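Local atomic coordinates of dehydrogenase (Sinorhizobium meliloti, PDB entry 3UOE), a protein that probably works as an oxidoreductase of the LDH2/MDH2 (malate/L-lactate dehydrogenase) family. Residues E60-P65 against D327-R332; M160-A165 against A282-L287; G178-A183 against A255-V260; D308-S313 against V322-D327. All blocks are in the same frame, centred on the assembly; numbering follows the deposited sequence.

Interaction 1. Residues E60-P65 against D327-R332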
loop_
_atom_site.group_PDB
_atom_site.type_symbol
_atom_site.label_atom_id
_atom_site.label_comp_id
_atom_site.label_asym_id
_atom_site.label_seq_id
_atom_site.Cartn_x
_atom_site.Cartn_y
_atom_site.Cartn_z
ATOM N N GLU A 60 -4.159 -10.914 20.610
ATOM C CA GLU A 60 -3.412 -11.392 21.779
ATOM C C GLU A 60 -2.532 -12.595 21.422
ATOM O O GLU A 60 -1.333 -12.581 21.665
ATOM C CB GLU A 60 -4.362 -11.792 22.908
ATOM C CG GLU A 60 -5.201 -10.665 23.461
ATOM C CD GLU A 60 -4.387 -9.659 24.260
ATOM O OE1 GLU A 60 -3.164 -9.851 24.412
ATOM O OE2 GLU A 60 -4.977 -8.675 24.744
ATOM N N LEU A 61 -3.134 -13.622 20.827
ATOM C CA LEU A 61 -2.408 -14.855 20.498
ATOM C C LEU A 61 -1.231 -14.612 19.555
ATOM O O LEU A 61 -0.218 -15.319 19.615
ATOM C CB LEU A 61 -3.350 -15.904 19.884
ATOM C CG LEU A 61 -4.444 -16.537 20.749
ATOM C CD1 LEU A 61 -5.464 -17.265 19.872
ATOM C CD2 LEU A 61 -3.862 -17.479 21.816
ATOM N N ARG A 62 -1.366 -13.612 18.688
ATOM C CA ARG A 62 -0.352 -13.350 17.667
ATOM C C ARG A 62 0.708 -12.337 18.100
ATOM O O ARG A 62 1.556 -11.937 17.305
ATOM C CB ARG A 62 -1.009 -12.899 16.361
ATOM C CG ARG A 62 -1.872 -13.974 15.729
ATOM C CD ARG A 62 -2.700 -13.436 14.583
ATOM N NE ARG A 62 -3.085 -14.527 13.701
ATOM C CZ ARG A 62 -4.338 -14.862 13.422
ATOM N NH1 ARG A 62 -5.340 -14.162 13.933
ATOM N NH2 ARG A 62 -4.588 -15.884 12.614
ATOM N N GLY A 63 0.657 -11.920 19.357
ATOM C CA GLY A 63 1.630 -10.973 19.873
ATOM C C GLY A 63 1.337 -9.529 19.502
ATOM O O GLY A 63 2.252 -8.711 19.412
ATOM N N LEU A 64 0.061 -9.208 19.295
ATOM C CA LEU A 64 -0.347 -7.830 19.037
ATOM C C LEU A 64 -1.350 -7.354 20.096
ATOM O O LEU A 64 -2.515 -7.094 19.792
ATOM C CB LEU A 64 -0.941 -7.714 17.640
ATOM C CG LEU A 64 -1.151 -6.308 17.078
ATOM C CD1 LEU A 64 0.160 -5.707 16.575
ATOM C CD2 LEU A 64 -2.183 -6.354 15.961
ATOM N N PRO A 65 -0.898 -7.251 21.356
ATOM C CA PRO A 65 -1.803 -6.873 22.449
ATOM C C PRO A 65 -2.381 -5.470 22.275
ATOM O O PRO A 65 -3.405 -5.156 22.880
ATOM C CB PRO A 65 -0.894 -6.931 23.691
ATOM C CG PRO A 65 0.519 -6.844 23.133
ATOM C CD PRO A 65 0.435 -7.623 21.861
ATOM N N ASP A 327 4.348 -15.651 8.679
ATOM C CA ASP A 327 5.053 -16.726 9.391
ATOM C C ASP A 327 5.146 -16.442 10.888
ATOM O O ASP A 327 4.759 -17.269 11.720
ATOM C CB ASP A 327 6.471 -16.924 8.841
ATOM C CG ASP A 327 6.480 -17.472 7.425
ATOM O OD1 ASP A 327 5.441 -18.007 6.968
ATOM O OD2 ASP A 327 7.537 -17.367 6.769
ATOM N N GLY A 328 5.676 -15.276 11.229
ATOM C CA GLY A 328 5.864 -14.927 12.623
ATOM C C GLY A 328 4.569 -15.025 13.409
ATOM O O GLY A 328 4.512 -15.671 14.455
ATOM N N ALA A 329 3.524 -14.388 12.895
ATOM C CA ALA A 329 2.226 -14.386 13.554
ATOM C C ALA A 329 1.743 -15.815 13.798
ATOM O O ALA A 329 1.253 -16.145 14.885
ATOM C CB ALA A 329 1.214 -13.609 12.726
ATOM N N ARG A 330 1.890 -16.666 12.788
ATOM C CA ARG A 330 1.479 -18.060 12.921
ATOM C C ARG A 330 2.295 -18.811 13.966
ATOM O O ARG A 330 1.739 -19.565 14.761
ATOM C CB ARG A 330 1.520 -18.787 11.571
ATOM C CG ARG A 330 0.230 -18.626 10.778
ATOM C CD ARG A 330 0.187 -19.559 9.589
ATOM N NE ARG A 330 1.254 -19.256 8.645
ATOM C CZ ARG A 330 1.142 -18.375 7.654
ATOM N NH1 ARG A 330 0.002 -17.705 7.457
ATOM N NH2 ARG A 330 2.177 -18.175 6.848
ATOM N N ALA A 331 3.607 -18.606 13.971
ATOM C CA ALA A 331 4.449 -19.224 14.995
ATOM C C ALA A 331 4.074 -18.744 16.401
ATOM O O ALA A 331 4.029 -19.536 17.337
ATOM C CB ALA A 331 5.933 -18.974 14.712
ATOM N N ARG A 332 3.800 -17.450 16.549
ATOM C CA ARG A 332 3.400 -16.926 17.856
ATOM C C ARG A 332 2.039 -17.463 18.285
ATOM O O ARG A 332 1.844 -17.799 19.452
ATOM C CB ARG A 332 3.410 -15.402 17.869
ATOM C CG ARG A 332 4.803 -14.815 17.742
ATOM C CD ARG A 332 4.816 -13.291 17.882
ATOM N NE ARG A 332 4.301 -12.598 16.700
ATOM C CZ ARG A 332 5.040 -12.250 15.648
ATOM N NH1 ARG A 332 6.336 -12.546 15.614
ATOM N NH2 ARG A 332 4.478 -11.609 14.626
HETATM O O HOH W 1 1.799 -10.297 15.223
#
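R62 and A329 mark where the chain leaving helix 46-61 runs closest to the start of helix 327-339, R62 CA lying 5.0 Å from A329 CA. The polar link comes from one turn further on: R332 NE donates to R62 O at 2.9 Å, with 160° at the hydrogen. The oxygen lies almost in the guanidinium plane, whereas the nitrogen stands well above the plane of the R62 carbonyl. A bend at chi3 (-75°) folds the R332 chain back on its own helix, laying one guanidinium face over G328 C and A329 N. A water bridges the same two groups, donating to R62 O and accepting from R332 NH2 at 3.0 Å, so the carbonyl oxygen is held twice. R62 itself offers its aliphatic part, with its CB 4.3 Å from A329 CB and its CG 3.9 Å from A329 O, while its charged end turns to E58 and E148 in salt bridges. L61 packs against R333 and A336 farther along helix 327-339. R332 seizes the carbonyl of a helix end closed by a Schellman motif: G63, at positive phi, is the C-prime residue, G63 N bonds to E60 O and L64 N back into the helix.

Interaction 2. Residues M160-A165 against A282-L287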
loop_
_atom_site.group_PDB
_atom_site.type_symbol
_atom_site.label_atom_id
_atom_site.label_comp_id
_atom_site.label_asym_id
_atom_site.label_seq_id
_atom_site.Cartn_x
_atom_site.Cartn_y
_atom_site.Cartn_z
HETATM N N MSE A 160 -7.997 -1.600 4.520
HETATM C CA MSE A 160 -7.504 -0.337 5.069
HETATM C C MSE A 160 -8.498 0.211 6.073
HETATM O O MSE A 160 -9.706 -0.019 5.964
HETATM C CB MSE A 160 -7.325 0.713 3.972
HETATM C CG MSE A 160 -6.047 0.595 3.185
HETATM SE SE MSE A 160 -6.207 1.494 1.443
HETATM C CE MSE A 160 -6.975 3.190 2.009
ATOM N N SER A 161 -7.985 0.953 7.045
ATOM C CA SER A 161 -8.828 1.592 8.037
ATOM C C SER A 161 -8.078 2.822 8.504
ATOM O O SER A 161 -6.844 2.809 8.591
ATOM C CB SER A 161 -9.074 0.641 9.213
ATOM O OG SER A 161 -10.086 1.122 10.091
ATOM N N THR A 162 -8.815 3.890 8.783
ATOM C CA THR A 162 -8.224 5.106 9.320
ATOM C C THR A 162 -8.532 5.268 10.813
ATOM O O THR A 162 -9.144 4.388 11.433
ATOM C CB THR A 162 -8.691 6.344 8.544
ATOM O OG1 THR A 162 -10.122 6.444 8.609
ATOM C CG2 THR A 162 -8.228 6.267 7.086
ATOM N N SER A 163 -8.116 6.394 11.385
ATOM C CA SER A 163 -8.216 6.588 12.833
ATOM C C SER A 163 -8.187 8.057 13.229
ATOM O O SER A 163 -8.157 8.929 12.373
ATOM C CB SER A 163 -7.041 5.891 13.517
ATOM O OG SER A 163 -5.874 6.673 13.368
ATOM N N GLU A 164 -8.203 8.311 14.537
ATOM C CA GLU A 164 -7.918 9.627 15.084
ATOM C C GLU A 164 -6.551 10.078 14.583
ATOM O O GLU A 164 -5.649 9.255 14.391
ATOM C CB GLU A 164 -7.876 9.595 16.618
ATOM C CG GLU A 164 -9.225 9.576 17.333
ATOM C CD GLU A 164 -9.782 8.172 17.511
ATOM O OE1 GLU A 164 -9.355 7.250 16.774
ATOM O OE2 GLU A 164 -10.652 7.991 18.399
ATOM N N ALA A 165 -6.402 11.379 14.379
ATOM C CA ALA A 165 -5.117 11.957 14.020
ATOM C C ALA A 165 -4.101 11.667 15.122
ATOM O O ALA A 165 -4.188 12.217 16.218
ATOM C CB ALA A 165 -5.266 13.466 13.808
ATOM N N ALA A 282 -18.064 7.006 16.174
ATOM C CA ALA A 282 -16.911 6.561 15.404
ATOM C C ALA A 282 -17.099 7.043 13.962
ATOM O O ALA A 282 -18.070 6.674 13.311
ATOM C CB ALA A 282 -16.785 5.057 15.476
ATOM N N ASN A 283 -16.204 7.901 13.477
ATOM C CA ASN A 283 -16.381 8.513 12.152
ATOM C C ASN A 283 -15.172 8.339 11.227
ATOM O O ASN A 283 -14.950 9.139 10.317
ATOM C CB ASN A 283 -16.738 9.999 12.280
ATOM C CG ASN A 283 -15.670 10.790 13.009
ATOM O OD1 ASN A 283 -14.813 10.217 13.670
ATOM N ND2 ASN A 283 -15.707 12.112 12.878
ATOM N N LYS A 284 -14.387 7.298 11.492
ATOM C CA LYS A 284 -13.303 6.888 10.613
ATOM C C LYS A 284 -13.892 6.019 9.488
ATOM O O LYS A 284 -15.100 5.738 9.480
ATOM C CB LYS A 284 -12.224 6.136 11.414
ATOM C CG LYS A 284 -12.348 4.621 11.424
ATOM C CD LYS A 284 -13.592 4.137 12.104
ATOM C CE LYS A 284 -14.010 2.754 11.577
ATOM N NZ LYS A 284 -13.477 1.663 12.402
ATOM N N GLY A 285 -13.063 5.616 8.530
ATOM C CA GLY A 285 -13.534 4.796 7.427
ATOM C C GLY A 285 -12.702 3.540 7.245
ATOM O O GLY A 285 -11.616 3.418 7.811
ATOM N N ASP A 286 -13.222 2.602 6.455
ATOM C CA ASP A 286 -12.531 1.355 6.139
ATOM C C ASP A 286 -12.829 0.990 4.697
ATOM O O ASP A 286 -13.910 1.274 4.192
ATOM C CB ASP A 286 -12.986 0.204 7.040
ATOM C CG ASP A 286 -13.467 0.681 8.398
ATOM O OD1 ASP A 286 -14.629 1.129 8.485
ATOM O OD2 ASP A 286 -12.684 0.615 9.371
ATOM N N LEU A 287 -11.848 0.370 4.055
ATOM C CA LEU A 287 -11.964 -0.100 2.699
ATOM C C LEU A 287 -11.575 -1.567 2.660
ATOM O O LEU A 287 -10.591 -1.981 3.286
ATOM C CB LEU A 287 -11.044 0.679 1.765
ATOM C CG LEU A 287 -11.307 2.165 1.558
ATOM C CD1 LEU A 287 -10.234 2.791 0.654
ATOM C CD2 LEU A 287 -12.718 2.395 1.005
HETATM O O HOH W 2 -10.429 0.509 12.624
#
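M160 and L287 bury the most surface here, and they do so with backbone and side chain alike. They form an antiparallel hydrogen-bonded pair, M160 N giving to L287 O and L287 N to M160 O, each at 2.9 Å. Their side chains lie side by side and point the same way; a bend at chi3 (48°) in M160, a selenomethionine, leaves its CE 3.6 Å from L287 CD1. This apolar face is covered by helix 246-264, whose L259 and V260 touch both residues. The two strands, 156-161 and 285-291, are neighbours within a seven-stranded mixed sheet, and 285-291 has strand 129-137 on its other flank. On the face opposite M160, S161 OG donates to D286 OD2 at 2.7 Å, meeting it on the anti side; K284 NZ, held chiefly by N138 O, also forms a salt bridge to this oxygen, in which the hydrogen bond is weak. T162 carries the pairing past the end of its strand. Its N reaches G285 O at 3.0 Å, and its OG1, set between the backbone N and the carbonyl carbon (chi1 59°), accepts from G285 N at 3.1 Å in a virtually straight bond (179°). K284 CG presses on T162 O, 3.2 Å away.

Interaction 3. Residues G178-A183 against A255-V260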
loop_
_atom_site.group_PDB
_atom_site.type_symbol
_atom_site.label_atom_id
_atom_site.label_comp_id
_atom_site.label_asym_id
_atom_site.label_seq_id
_atom_site.Cartn_x
_atom_site.Cartn_y
_atom_site.Cartn_z
ATOM N N GLY A 178 -3.895 9.482 10.518
ATOM C CA GLY A 178 -4.210 8.328 11.344
ATOM C C GLY A 178 -3.097 7.295 11.314
ATOM O O GLY A 178 -2.146 7.428 10.532
ATOM N N THR A 179 -3.204 6.266 12.155
ATOM C CA THR A 179 -2.220 5.187 12.141
ATOM C C THR A 179 -2.319 4.359 10.858
ATOM O O THR A 179 -1.371 3.679 10.475
ATOM C CB THR A 179 -2.336 4.283 13.384
ATOM O OG1 THR A 179 -3.683 3.825 13.519
ATOM C CG2 THR A 179 -1.935 5.048 14.639
ATOM N N ASN A 180 -3.487 4.416 10.218
ATOM C CA ASN A 180 -3.703 3.949 8.835
ATOM C C ASN A 180 -2.990 2.679 8.404
ATOM O O ASN A 180 -2.096 2.715 7.552
ATOM C CB ASN A 180 -3.391 5.064 7.835
ATOM C CG ASN A 180 -4.226 6.297 8.077
ATOM O OD1 ASN A 180 -5.068 6.316 8.983
ATOM N ND2 ASN A 180 -4.006 7.336 7.273
ATOM N N PRO A 181 -3.409 1.545 8.970
ATOM C CA PRO A 181 -2.872 0.249 8.564
ATOM C C PRO A 181 -3.427 -0.165 7.203
ATOM O O PRO A 181 -4.551 0.210 6.822
ATOM C CB PRO A 181 -3.412 -0.716 9.629
ATOM C CG PRO A 181 -4.376 0.062 10.473
ATOM C CD PRO A 181 -4.551 1.427 9.887
ATOM N N VAL A 182 -2.628 -0.938 6.476
ATOM C CA VAL A 182 -3.121 -1.672 5.331
ATOM C C VAL A 182 -2.741 -3.139 5.491
ATOM O O VAL A 182 -1.632 -3.457 5.906
ATOM C CB VAL A 182 -2.551 -1.131 4.021
ATOM C CG1 VAL A 182 -1.028 -1.124 4.069
ATOM C CG2 VAL A 182 -3.054 -1.969 2.855
ATOM N N ALA A 183 -3.675 -4.031 5.184
ATOM C CA ALA A 183 -3.393 -5.462 5.208
ATOM C C ALA A 183 -3.622 -6.091 3.829
ATOM O O ALA A 183 -4.563 -5.730 3.114
ATOM C CB ALA A 183 -4.233 -6.153 6.268
ATOM N N ALA A 255 -1.753 8.578 1.512
ATOM C CA ALA A 255 -2.541 7.969 0.447
ATOM C C ALA A 255 -3.738 7.247 1.060
ATOM O O ALA A 255 -4.879 7.465 0.659
ATOM C CB ALA A 255 -1.697 7.003 -0.383
ATOM N N ILE A 256 -3.469 6.400 2.048
ATOM C CA ILE A 256 -4.524 5.647 2.707
ATOM C C ILE A 256 -5.591 6.591 3.253
ATOM O O ILE A 256 -6.790 6.397 3.020
ATOM C CB ILE A 256 -3.956 4.750 3.820
ATOM C CG1 ILE A 256 -3.063 3.671 3.204
ATOM C CG2 ILE A 256 -5.076 4.114 4.636
ATOM C CD1 ILE A 256 -2.233 2.909 4.188
ATOM N N GLU A 257 -5.147 7.627 3.956
ATOM C CA GLU A 257 -6.044 8.633 4.518
ATOM C C GLU A 257 -7.018 9.143 3.457
ATOM O O GLU A 257 -8.230 9.196 3.669
ATOM C CB GLU A 257 -5.219 9.810 5.055
ATOM C CG GLU A 257 -6.028 10.842 5.820
ATOM C CD GLU A 257 -6.308 10.385 7.239
ATOM O OE1 GLU A 257 -5.343 9.951 7.911
ATOM O OE2 GLU A 257 -7.486 10.442 7.673
ATOM N N LEU A 258 -6.466 9.514 2.309
ATOM C CA LEU A 258 -7.227 10.163 1.247
ATOM C C LEU A 258 -8.152 9.177 0.549
ATOM O O LEU A 258 -9.298 9.501 0.272
ATOM C CB LEU A 258 -6.272 10.805 0.231
ATOM C CG LEU A 258 -5.263 11.798 0.820
ATOM C CD1 LEU A 258 -4.136 12.105 -0.163
ATOM C CD2 LEU A 258 -5.965 13.080 1.259
ATOM N N LEU A 259 -7.650 7.975 0.265
ATOM C CA LEU A 259 -8.481 6.948 -0.348
ATOM C C LEU A 259 -9.670 6.615 0.548
ATOM O O LEU A 259 -10.813 6.566 0.088
ATOM C CB LEU A 259 -7.673 5.684 -0.655
ATOM C CG LEU A 259 -6.583 5.808 -1.724
ATOM C CD1 LEU A 259 -5.566 4.684 -1.586
ATOM C CD2 LEU A 259 -7.198 5.809 -3.115
ATOM N N VAL A 260 -9.415 6.405 1.834
ATOM C CA VAL A 260 -10.508 6.041 2.732
ATOM C C VAL A 260 -11.602 7.119 2.773
ATOM O O VAL A 260 -12.779 6.820 2.574
ATOM C CB VAL A 260 -10.011 5.705 4.147
ATOM C CG1 VAL A 260 -11.187 5.427 5.057
ATOM C CG2 VAL A 260 -9.101 4.497 4.099
#
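Two N-H donors of the 178-183 segment converge on a single carboxylate oxygen of the facing helix: G178 N and N180 ND2 each lie 3.0 Å from E257 OE1. The backbone donor comes in nearly along the C-O axis, whereas the amide comes from above the carboxylate plane, with the two flat groups turned 49° against each other. The E257 chain turns at chi2 (80°), which carries its carboxylate to this meeting point. Both partners have further bonds: N180 ND2 also reaches G253 O, and E257 OE2 takes A269 N. The bonds thus fasten helix 246-264 to the loop that leads into strand 182-186 of the mixed sheet on which this helix packs. Van der Waals contacts centre on I256, which slides past N180 in the opposite direction. Its CG2 lies 3.7 Å from N180 CB, and its CD1 extends to 3.4 Å from N180 O and makes an apolar contact with V182 CB at 4.1 Å. M160, on the adjoining strand 156-161, touches both V182 and I256. Contacts between subunits engage the same helix: A255 and L258 pack on F193 of the second subunit, E257 on its Y306 and L259 on its I156.

Interaction 4. Residues D308-S313 against V322-D327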
loop_
_atom_site.group_PDB
_atom_site.type_symbol
_atom_site.label_atom_id
_atom_site.label_comp_id
_atom_site.label_asym_id
_atom_site.label_seq_id
_atom_site.Cartn_x
_atom_site.Cartn_y
_atom_site.Cartn_z
ATOM N N ASP A 308 8.565 -20.483 -0.931
ATOM C CA ASP A 308 9.437 -21.489 -0.330
ATOM C C ASP A 308 10.892 -21.166 -0.655
ATOM O O ASP A 308 11.759 -21.199 0.222
ATOM C CB ASP A 308 9.089 -22.895 -0.825
ATOM C CG ASP A 308 7.869 -23.471 -0.138
ATOM O OD1 ASP A 308 7.497 -22.964 0.942
ATOM O OD2 ASP A 308 7.283 -24.434 -0.678
ATOM N N ARG A 309 11.142 -20.855 -1.923
ATOM C CA ARG A 309 12.464 -20.448 -2.379
ATOM C C ARG A 309 13.019 -19.309 -1.516
ATOM O O ARG A 309 14.163 -19.359 -1.056
ATOM C CB ARG A 309 12.406 -20.033 -3.855
ATOM C CG ARG A 309 13.751 -19.681 -4.454
ATOM C CD ARG A 309 13.637 -19.232 -5.906
ATOM N NE ARG A 309 14.944 -18.864 -6.445
ATOM C CZ ARG A 309 15.201 -18.638 -7.729
ATOM N NH1 ARG A 309 14.245 -18.739 -8.641
ATOM N NH2 ARG A 309 16.425 -18.311 -8.103
ATOM N N LEU A 310 12.198 -18.287 -1.293
ATOM C CA LEU A 310 12.598 -17.152 -0.461
ATOM C C LEU A 310 12.975 -17.584 0.959
ATOM O O LEU A 310 13.986 -17.135 1.508
ATOM C CB LEU A 310 11.491 -16.092 -0.425
ATOM C CG LEU A 310 11.575 -14.950 -1.449
ATOM C CD1 LEU A 310 11.804 -15.496 -2.844
ATOM C CD2 LEU A 310 10.327 -14.064 -1.405
ATOM N N ARG A 311 12.162 -18.460 1.545
ATOM C CA ARG A 311 12.411 -18.960 2.899
ATOM C C ARG A 311 13.759 -19.675 3.009
ATOM O O ARG A 311 14.399 -19.654 4.064
ATOM C CB ARG A 311 11.294 -19.916 3.333
ATOM C CG ARG A 311 9.975 -19.238 3.683
ATOM C CD ARG A 311 9.086 -20.176 4.509
ATOM N NE ARG A 311 7.755 -19.616 4.719
ATOM C CZ ARG A 311 6.750 -19.770 3.870
ATOM N NH1 ARG A 311 6.925 -20.470 2.755
ATOM N NH2 ARG A 311 5.570 -19.223 4.128
ATOM N N LEU A 312 14.182 -20.311 1.918
ATOM C CA LEU A 312 15.404 -21.110 1.919
ATOM C C LEU A 312 16.578 -20.358 1.328
ATOM O O LEU A 312 17.653 -20.922 1.174
ATOM C CB LEU A 312 15.207 -22.418 1.147
ATOM C CG LEU A 312 14.248 -23.459 1.739
ATOM C CD1 LEU A 312 13.885 -24.515 0.692
ATOM C CD2 LEU A 312 14.824 -24.103 3.004
ATOM N N SER A 313 16.373 -19.090 0.985
ATOM C CA SER A 313 17.427 -18.306 0.356
ATOM C C SER A 313 18.440 -17.872 1.399
ATOM O O SER A 313 18.179 -17.968 2.602
ATOM C CB SER A 313 16.845 -17.090 -0.365
ATOM O OG SER A 313 16.262 -16.189 0.559
ATOM N N VAL A 322 15.067 -16.245 6.287
ATOM C CA VAL A 322 14.134 -15.302 5.690
ATOM C C VAL A 322 12.725 -15.780 5.988
ATOM O O VAL A 322 12.421 -16.959 5.820
ATOM C CB VAL A 322 14.282 -15.258 4.155
ATOM C CG1 VAL A 322 13.070 -14.567 3.519
ATOM C CG2 VAL A 322 15.593 -14.586 3.750
ATOM N N ALA A 323 11.866 -14.869 6.425
ATOM C CA ALA A 323 10.477 -15.203 6.678
ATOM C C ALA A 323 9.542 -14.531 5.668
ATOM O O ALA A 323 9.887 -13.498 5.079
ATOM C CB ALA A 323 10.102 -14.814 8.080
ATOM N N ILE A 324 8.372 -15.139 5.468
ATOM C CA ILE A 324 7.302 -14.551 4.679
ATOM C C ILE A 324 6.263 -13.923 5.607
ATOM O O ILE A 324 5.924 -14.508 6.639
ATOM C CB ILE A 324 6.601 -15.623 3.834
ATOM C CG1 ILE A 324 7.636 -16.442 3.056
ATOM C CG2 ILE A 324 5.588 -14.986 2.900
ATOM C CD1 ILE A 324 8.572 -15.613 2.186
ATOM N N PRO A 325 5.760 -12.726 5.252
ATOM C CA PRO A 325 4.741 -12.063 6.077
ATOM C C PRO A 325 3.625 -13.022 6.456
ATOM O O PRO A 325 2.995 -13.621 5.575
ATOM C CB PRO A 325 4.216 -10.959 5.157
ATOM C CG PRO A 325 5.421 -10.579 4.344
ATOM C CD PRO A 325 6.185 -11.884 4.116
ATOM N N GLY A 326 3.392 -13.180 7.755
ATOM C CA GLY A 326 2.449 -14.178 8.230
ATOM C C GLY A 326 3.079 -15.362 8.955
ATOM O O GLY A 326 2.418 -16.012 9.760
ATOM N N ASP A 327 4.348 -15.651 8.679
ATOM C CA ASP A 327 5.053 -16.726 9.391
ATOM C C ASP A 327 5.146 -16.442 10.888
ATOM O O ASP A 327 4.759 -17.269 11.720
ATOM C CB ASP A 327 6.471 -16.924 8.841
ATOM C CG ASP A 327 6.480 -17.472 7.425
ATOM O OD1 ASP A 327 5.441 -18.007 6.968
ATOM O OD2 ASP A 327 7.537 -17.367 6.769
HETATM O O HOH W 3 16.547 -18.299 4.687
#
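R311, near the end of helix 300-311, reaches D327 in the first turn of helix 327-339, making a salt-bridge network across the loop that joins the two helices. With CG anti to the carbonyl carbon (chi1 -74°) and the chain extended from CG to NE, R311 lies across I324 and meets the carboxylate side-on. Its NE gives to D327 OD2 at 3.1 Å and its NH2 at 3.1 Å to D327 OD1, on that oxygen's syn lone pair; the two planes are 35° apart. R311 NH1 completes the network, 3.1 Å from D308 OD1. One guanidinium face is covered by I324, whose CG1 is 3.5 Å from R311 CZ, and I324 CD1 extends on to L310 CB. I324 N grips D327 OD2 as well, at 2.7 Å, from the opposite face to R311 NE. I324 and D327 are the ends of a type II turn, closed by D327 N to I324 O, with G326 at the N-cap. Upstream, V322 packs its CB 3.3 Å from L310 O, and A323 O bonds to Y250 of the second subunit. S313 OG turns back (chi1 65°) to donate to L310 O at 2.6 Å, as S313 N does.

How the interactions relate
From the N terminus, residues 60-65 open the widest loop, closed only when 327-332 arrives in interaction 1, and every other contact falls within it. Interaction 2 opens at 160-165; 178-183 and 255-260 then close interaction 3 before 282-287 closes interaction 2, a nested pair that touches directly through S163 OG and T179 N, a probable hydrogen bond, and joins adjacent sheet strands to helix 246-264. Interaction 4 follows in series, a short loop between helices 300-311 and 327-339. None of the loops cross. Interactions 1 and 4 meet at D327, where helix 327-339 begins; it is tied to helix 300-311, the next turn to the end of helix 46-61. Interactions 3 and 4 both reach the second subunit.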